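Local coordinates for tyrosine--tRNA ligase (Pyrococcus horikoshii, PDB 2CYC), which catalyses the attachment of tyrosine to its cognate tRNA, probably by first activating the amino acid with ATP as Tyr-AMP, at residues D74-I79 with V173-Y178; T151-Q156 with F163-Y168. All coordinates share one frame; numbering follows the deposited sequence.

Interaction 1: residues D74-I79 with V173-Y178; sequences DWHSWI and VADIFY. With TYR (tyrosine), chain C.
His76 and Asp175 reach for each other from two separate helices, and the whole contact between 74-79 and 173-178 consists of this one pair meeting beside the bound tyrosine. From CB, the His76 side chain sets off with CG anti to its own carbonyl carbon (chi1 -54°), which sends the imidazole toward helix 164-178. His76 CG already lies 4.0 Å from CE2 of the ligand. The next atom, His76 CD2, comes closer, 3.4 Å from the same ligand CE2, so this corner of the substrate ring lies over one face of the imidazole, displaced toward the rim. His76 CE1 lies nearer the carboxylate, 3.4 Å from Asp175 OD2. At the tip, His76 NE2 gives a hydrogen bond to Asp175 OD2 of 2.8 Å, weak because it is bent to 128° at the hydrogen; the ring and carboxylate planes stand 62° apart. Asp175 OD2 also accepts from the phenolic OH of the ligand at 2.5 Å, a very short distance. Asp175 OD1 is bonded to the hydroxyl of Tyr130, so both carboxylate oxygens are engaged and the group's rotation is restrained. With Tyr37 OH also bonding the substrate, the pocket reads the para-hydroxyl directly, the chemical feature by which tyrosyl-tRNA synthetases tell tyrosine from phenylalanine.

Interaction 2: residues T151-Q156 with F163-Y168; sequences TIMGRQ and FAKLIY. With TYR (tyrosine), chain C.
A Met-aromatic contact in the wall of the tyrosine pocket joins the loop 151-156 to the first turns of helix 164-178: Met153 lies along one face of the Tyr168 ring. Its SD sits 4.1 Å from the centroid of that ring, while Met153 CB makes a CH-pi contact over the same ring. CB stands nearer the phenol end and CE nearer the root, since Met153 CE packs 3.7 Å from Tyr168 CB; the chains thus run antiparallel alongside one another. The bend of Met153 at chi3 (93°) lays the methyl against the root of the ring. Tyr168, with CG anti to its backbone N (chi1 -178°), carries its OH to the amino group of the substrate, whose N bonds Tyr168 OH at 2.8 Å and lies near the ring plane, at its edge. Glu41 also bonds this hydroxyl. Farther out, Lys165 CE rests over the centre of the Arg155 guanidinium, 3.2 Å from Arg155 CZ, and the two chains lie roughly perpendicular. Acidic and amide partners lie near both positive ends: Arg155 NE bonds Asn80, Lys165 NZ forms salt bridges with Asp81 and Asp162, and Asp81 is also a long, weak ion partner of Arg155. Ile152 finishes the loop's packing against Pro169 and Gln172 of helix 164-178 and Ala193 of helix 191-200, while Leu166 turns to helix 143-148.

Interactions 1 and 2 share helix 164-178 and hold the two ends of one substrate: the phenolic OH of the bound tyrosine meets interaction 1, and its amino N meets interaction 2. Their centres are 11 Å apart, and 151-156 and 163-168 are nested within the loop that 74-79 closes with 173-178. The two sites also touch directly. Ile79 O lies 3.1 Å from Lys165 NZ, a probable hydrogen bond. His76 O packs 3.4 Å from Tyr168 CE1, and the His76 and Tyr168 rings also meet edge-to-face. Gln172 and Gln190 add further hydrogen bonds to the ligand, and residues of both contacts reach the second subunit of the homodimer.

Interaction 1: residues D74-I79 with V173-Y178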
loop_
_atom_site.group_PDB
_atom_site.type_symbol
_atom_site.label_atom_id
_atom_site.label_comp_id
_atom_site.label_asym_id
_atom_site.label_seq_id
_atom_site.Cartn_x
_atom_site.Cartn_y
_atom_site.Cartn_z
ATOM N N ASP A 74 -10.190 -8.116 -9.845
ATOM C CA ASP A 74 -9.989 -7.120 -10.894
ATOM C C ASP A 74 -8.867 -6.102 -10.675
ATOM O O ASP A 74 -7.965 -6.017 -11.512
ATOM C CB ASP A 74 -11.324 -6.418 -11.272
ATOM C CG ASP A 74 -12.058 -5.791 -10.082
ATOM O OD1 ASP A 74 -11.655 -5.978 -8.910
ATOM O OD2 ASP A 74 -13.074 -5.106 -10.341
ATOM N N TRP A 75 -8.896 -5.344 -9.575
ATOM C CA TRP A 75 -7.827 -4.368 -9.331
ATOM C C TRP A 75 -6.487 -5.084 -9.243
ATOM O O TRP A 75 -5.462 -4.558 -9.691
ATOM C CB TRP A 75 -8.054 -3.581 -8.032
ATOM C CG TRP A 75 -9.129 -2.547 -8.111
ATOM C CD1 TRP A 75 -10.179 -2.515 -8.995
ATOM C CD2 TRP A 75 -9.330 -1.449 -7.211
ATOM N NE1 TRP A 75 -11.020 -1.468 -8.692
ATOM C CE2 TRP A 75 -10.527 -0.797 -7.603
ATOM C CE3 TRP A 75 -8.621 -0.954 -6.105
ATOM C CZ2 TRP A 75 -11.031 0.325 -6.927
ATOM C CZ3 TRP A 75 -9.122 0.165 -5.428
ATOM C CH2 TRP A 75 -10.318 0.791 -5.846
ATOM N N HIS A 76 -6.493 -6.284 -8.666
ATOM C CA HIS A 76 -5.264 -7.064 -8.529
ATOM C C HIS A 76 -4.681 -7.341 -9.915
ATOM O O HIS A 76 -3.481 -7.209 -10.124
ATOM C CB HIS A 76 -5.525 -8.408 -7.828
ATOM C CG HIS A 76 -6.220 -8.287 -6.507
ATOM N ND1 HIS A 76 -7.541 -7.907 -6.392
ATOM C CD2 HIS A 76 -5.791 -8.549 -5.247
ATOM C CE1 HIS A 76 -7.897 -7.946 -5.118
ATOM N NE2 HIS A 76 -6.853 -8.333 -4.403
ATOM N N SER A 77 -5.539 -7.736 -10.851
ATOM C CA SER A 77 -5.112 -8.034 -12.217
ATOM C C SER A 77 -4.625 -6.769 -12.913
ATOM O O SER A 77 -3.701 -6.811 -13.723
ATOM C CB SER A 77 -6.270 -8.650 -13.014
ATOM O OG SER A 77 -6.727 -9.840 -12.402
ATOM N N TRP A 78 -5.271 -5.651 -12.600
ATOM C CA TRP A 78 -4.906 -4.352 -13.156
ATOM C C TRP A 78 -3.485 -4.021 -12.675
ATOM O O TRP A 78 -2.618 -3.619 -13.456
ATOM C CB TRP A 78 -5.927 -3.314 -12.672
ATOM C CG TRP A 78 -5.498 -1.869 -12.725
ATOM C CD1 TRP A 78 -4.847 -1.232 -13.749
ATOM C CD2 TRP A 78 -5.732 -0.876 -11.715
ATOM N NE1 TRP A 78 -4.664 0.100 -13.436
ATOM C CE2 TRP A 78 -5.196 0.345 -12.195
ATOM C CE3 TRP A 78 -6.348 -0.899 -10.447
ATOM C CZ2 TRP A 78 -5.249 1.539 -11.450
ATOM C CZ3 TRP A 78 -6.407 0.284 -9.705
ATOM C CH2 TRP A 78 -5.855 1.492 -10.213
ATOM N N ILE A 79 -3.256 -4.218 -11.382
ATOM C CA ILE A 79 -1.953 -3.975 -10.772
ATOM C C ILE A 79 -0.904 -4.887 -11.394
ATOM O O ILE A 79 0.229 -4.471 -11.660
ATOM C CB ILE A 79 -2.002 -4.263 -9.255
ATOM C CG1 ILE A 79 -2.722 -3.118 -8.537
ATOM C CG2 ILE A 79 -0.593 -4.494 -8.714
ATOM C CD1 ILE A 79 -2.930 -3.380 -7.050
ATOM N N VAL A 173 -4.181 -10.646 1.454
ATOM C CA VAL A 173 -4.404 -11.023 2.844
ATOM C C VAL A 173 -5.649 -10.311 3.389
ATOM O O VAL A 173 -6.481 -10.926 4.063
ATOM C CB VAL A 173 -3.169 -10.693 3.705
ATOM C CG1 VAL A 173 -3.468 -10.913 5.175
ATOM C CG2 VAL A 173 -2.006 -11.581 3.271
ATOM N N ALA A 174 -5.778 -9.021 3.081
ATOM C CA ALA A 174 -6.925 -8.222 3.521
ATOM C C ALA A 174 -8.238 -8.776 2.961
ATOM O O ALA A 174 -9.270 -8.770 3.641
ATOM C CB ALA A 174 -6.740 -6.752 3.092
ATOM N N ASP A 175 -8.194 -9.260 1.724
ATOM C CA ASP A 175 -9.376 -9.838 1.097
ATOM C C ASP A 175 -9.931 -10.951 1.972
ATOM O O ASP A 175 -11.146 -11.156 2.044
ATOM C CB ASP A 175 -9.041 -10.444 -0.271
ATOM C CG ASP A 175 -8.633 -9.410 -1.288
ATOM O OD1 ASP A 175 -9.010 -8.232 -1.126
ATOM O OD2 ASP A 175 -7.953 -9.788 -2.259
ATOM N N ILE A 176 -9.030 -11.685 2.617
ATOM C CA ILE A 176 -9.444 -12.785 3.469
ATOM C C ILE A 176 -10.191 -12.296 4.707
ATOM O O ILE A 176 -11.317 -12.722 4.985
ATOM C CB ILE A 176 -8.217 -13.648 3.904
ATOM C CG1 ILE A 176 -7.700 -14.446 2.699
ATOM C CG2 ILE A 176 -8.602 -14.573 5.067
ATOM C CD1 ILE A 176 -6.351 -15.120 2.910
ATOM N N PHE A 177 -9.576 -11.384 5.443
ATOM C CA PHE A 177 -10.196 -10.898 6.665
ATOM C C PHE A 177 -11.414 -10.024 6.460
ATOM O O PHE A 177 -12.369 -10.114 7.223
ATOM C CB PHE A 177 -9.136 -10.207 7.519
ATOM C CG PHE A 177 -8.085 -11.155 8.003
ATOM C CD1 PHE A 177 -8.366 -12.048 9.042
ATOM C CD2 PHE A 177 -6.861 -11.248 7.352
ATOM C CE1 PHE A 177 -7.442 -13.028 9.418
ATOM C CE2 PHE A 177 -5.925 -12.227 7.719
ATOM C CZ PHE A 177 -6.220 -13.120 8.753
ATOM N N TYR A 178 -11.404 -9.209 5.410
ATOM C CA TYR A 178 -12.537 -8.339 5.150
ATOM C C TYR A 178 -13.816 -9.120 4.842
ATOM O O TYR A 178 -14.907 -8.698 5.218
ATOM C CB TYR A 178 -12.242 -7.400 3.988
ATOM C CG TYR A 178 -13.246 -6.282 3.895
ATOM C CD1 TYR A 178 -13.162 -5.178 4.745
ATOM C CD2 TYR A 178 -14.290 -6.332 2.973
ATOM C CE1 TYR A 178 -14.089 -4.149 4.674
ATOM C CE2 TYR A 178 -15.221 -5.313 2.894
ATOM C CZ TYR A 178 -15.110 -4.223 3.745
ATOM O OH TYR A 178 -16.003 -3.191 3.643
HETATM N N TYR C . -2.902 -14.110 -6.465
HETATM C CA TYR C . -3.952 -14.979 -7.077
HETATM C C TYR C . -3.454 -15.569 -8.395
HETATM O O TYR C . -2.377 -15.143 -8.866
HETATM C CB TYR C . -5.235 -14.168 -7.318
HETATM C CG TYR C . -5.885 -13.668 -6.042
HETATM C CD1 TYR C . -6.341 -14.561 -5.072
HETATM C CD2 TYR C . -6.045 -12.301 -5.805
HETATM C CE1 TYR C . -6.940 -14.100 -3.887
HETATM C CE2 TYR C . -6.647 -11.833 -4.637
HETATM C CZ TYR C . -7.087 -12.732 -3.680
HETATM O OH TYR C . -7.671 -12.258 -2.518
HETATM O OXT TYR C . -4.150 -16.446 -8.945
#

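Interaction 2: residues T151-Q156 with F163-Y168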
loop_
_atom_site.group_PDB
_atom_site.type_symbol
_atom_site.label_atom_id
_atom_site.label_comp_id
_atom_site.label_asym_id
_atom_site.label_seq_id
_atom_site.Cartn_x
_atom_site.Cartn_y
_atom_site.Cartn_z
ATOM N N THR A 151 6.050 -13.769 -5.370
ATOM C CA THR A 151 5.894 -14.911 -6.262
ATOM C C THR A 151 4.431 -15.353 -6.427
ATOM O O THR A 151 4.095 -16.005 -7.418
ATOM C CB THR A 151 6.739 -16.126 -5.769
ATOM O OG1 THR A 151 6.290 -16.534 -4.471
ATOM C CG2 THR A 151 8.225 -15.750 -5.691
ATOM N N ILE A 152 3.560 -15.002 -5.475
ATOM C CA ILE A 152 2.163 -15.407 -5.587
ATOM C C ILE A 152 1.509 -14.794 -6.823
ATOM O O ILE A 152 0.464 -15.275 -7.278
ATOM C CB ILE A 152 1.309 -15.041 -4.321
ATOM C CG1 ILE A 152 1.209 -13.523 -4.151
ATOM C CG2 ILE A 152 1.907 -15.698 -3.074
ATOM C CD1 ILE A 152 0.375 -13.097 -2.933
ATOM N N MET A 153 2.109 -13.740 -7.374
ATOM C CA MET A 153 1.529 -13.129 -8.562
ATOM C C MET A 153 2.319 -13.479 -9.811
ATOM O O MET A 153 2.192 -12.830 -10.854
ATOM C CB MET A 153 1.378 -11.609 -8.393
ATOM C CG MET A 153 2.632 -10.774 -8.426
ATOM S SD MET A 153 2.222 -9.066 -7.862
ATOM C CE MET A 153 2.578 -9.253 -6.252
ATOM N N GLY A 154 3.122 -14.534 -9.686
ATOM C CA GLY A 154 3.919 -15.021 -10.795
ATOM C C GLY A 154 5.119 -14.169 -11.147
ATOM O O GLY A 154 5.590 -14.210 -12.279
ATOM N N ARG A 155 5.616 -13.403 -10.184
ATOM C CA ARG A 155 6.773 -12.542 -10.415
ATOM C C ARG A 155 7.896 -12.783 -9.430
ATOM O O ARG A 155 7.719 -13.437 -8.399
ATOM C CB ARG A 155 6.382 -11.068 -10.306
ATOM C CG ARG A 155 5.534 -10.589 -11.439
ATOM C CD ARG A 155 4.870 -9.281 -11.107
ATOM N NE ARG A 155 3.899 -8.960 -12.139
ATOM C CZ ARG A 155 4.215 -8.567 -13.365
ATOM N NH1 ARG A 155 5.488 -8.434 -13.707
ATOM N NH2 ARG A 155 3.259 -8.324 -14.252
ATOM N N GLN A 156 9.054 -12.234 -9.772
ATOM C CA GLN A 156 10.231 -12.308 -8.929
ATOM C C GLN A 156 10.600 -10.850 -8.677
ATOM O O GLN A 156 10.277 -9.979 -9.485
ATOM C CB GLN A 156 11.372 -13.032 -9.650
ATOM C CG GLN A 156 11.120 -14.511 -9.890
ATOM C CD GLN A 156 10.669 -15.247 -8.634
ATOM O OE1 GLN A 156 11.263 -15.102 -7.561
ATOM N NE2 GLN A 156 9.616 -16.050 -8.767
ATOM N N PHE A 163 5.767 0.132 -7.258
ATOM C CA PHE A 163 5.301 -0.070 -5.901
ATOM C C PHE A 163 3.950 -0.754 -5.749
ATOM O O PHE A 163 3.739 -1.492 -4.781
ATOM C CB PHE A 163 5.295 1.256 -5.130
ATOM C CG PHE A 163 5.015 1.085 -3.658
ATOM C CD1 PHE A 163 3.805 1.497 -3.114
ATOM C CD2 PHE A 163 5.942 0.451 -2.833
ATOM C CE1 PHE A 163 3.515 1.275 -1.762
ATOM C CE2 PHE A 163 5.666 0.221 -1.480
ATOM C CZ PHE A 163 4.444 0.634 -0.942
ATOM N N ALA A 164 3.041 -0.522 -6.691
ATOM C CA ALA A 164 1.706 -1.113 -6.618
ATOM C C ALA A 164 1.746 -2.629 -6.498
ATOM O O ALA A 164 0.900 -3.214 -5.822
ATOM C CB ALA A 164 0.864 -0.707 -7.842
ATOM N N LYS A 165 2.723 -3.263 -7.150
ATOM C CA LYS A 165 2.840 -4.721 -7.106
ATOM C C LYS A 165 3.157 -5.246 -5.721
ATOM O O LYS A 165 2.812 -6.383 -5.395
ATOM C CB LYS A 165 3.883 -5.215 -8.112
ATOM C CG LYS A 165 3.403 -5.086 -9.557
ATOM C CD LYS A 165 4.407 -5.642 -10.565
ATOM C CE LYS A 165 3.786 -5.721 -11.951
ATOM N NZ LYS A 165 3.213 -4.415 -12.375
ATOM N N LEU A 166 3.807 -4.417 -4.907
ATOM C CA LEU A 166 4.131 -4.793 -3.528
ATOM C C LEU A 166 2.872 -4.660 -2.661
ATOM O O LEU A 166 2.751 -5.303 -1.622
ATOM C CB LEU A 166 5.240 -3.894 -2.966
ATOM C CG LEU A 166 6.696 -4.269 -3.282
ATOM C CD1 LEU A 166 7.016 -5.591 -2.615
ATOM C CD2 LEU A 166 6.916 -4.369 -4.782
ATOM N N ILE A 167 1.935 -3.816 -3.081
ATOM C CA ILE A 167 0.699 -3.661 -2.314
ATOM C C ILE A 167 -0.193 -4.898 -2.510
ATOM O O ILE A 167 -0.876 -5.349 -1.587
ATOM C CB ILE A 167 -0.063 -2.386 -2.756
ATOM C CG1 ILE A 167 0.806 -1.150 -2.482
ATOM C CG2 ILE A 167 -1.410 -2.287 -2.018
ATOM C CD1 ILE A 167 0.220 0.139 -3.021
ATOM N N TYR A 168 -0.164 -5.451 -3.718
ATOM C CA TYR A 168 -0.954 -6.635 -4.087
ATOM C C TYR A 168 -1.015 -7.753 -3.018
ATOM O O TYR A 168 -2.096 -8.208 -2.641
ATOM C CB TYR A 168 -0.405 -7.182 -5.424
ATOM C CG TYR A 168 -1.106 -8.389 -6.040
ATOM C CD1 TYR A 168 -1.513 -8.361 -7.370
ATOM C CD2 TYR A 168 -1.274 -9.582 -5.330
ATOM C CE1 TYR A 168 -2.062 -9.480 -7.989
ATOM C CE2 TYR A 168 -1.823 -10.713 -5.942
ATOM C CZ TYR A 168 -2.214 -10.651 -7.273
ATOM O OH TYR A 168 -2.762 -11.754 -7.897
HETATM N N TYR C . -2.902 -14.110 -6.465
HETATM C CA TYR C . -3.952 -14.979 -7.077
HETATM C C TYR C . -3.454 -15.569 -8.395
HETATM O O TYR C . -2.377 -15.143 -8.866
HETATM C CB TYR C . -5.235 -14.168 -7.318
HETATM C CG TYR C . -5.885 -13.668 -6.042
HETATM C CD1 TYR C . -6.341 -14.561 -5.072
HETATM C CD2 TYR C . -6.045 -12.301 -5.805
HETATM C CE1 TYR C . -6.940 -14.100 -3.887
HETATM C CE2 TYR C . -6.647 -11.833 -4.637
HETATM C CZ TYR C . -7.087 -12.732 -3.680
HETATM O OH TYR C . -7.671 -12.258 -2.518
HETATM O OXT TYR C . -4.150 -16.446 -8.945
#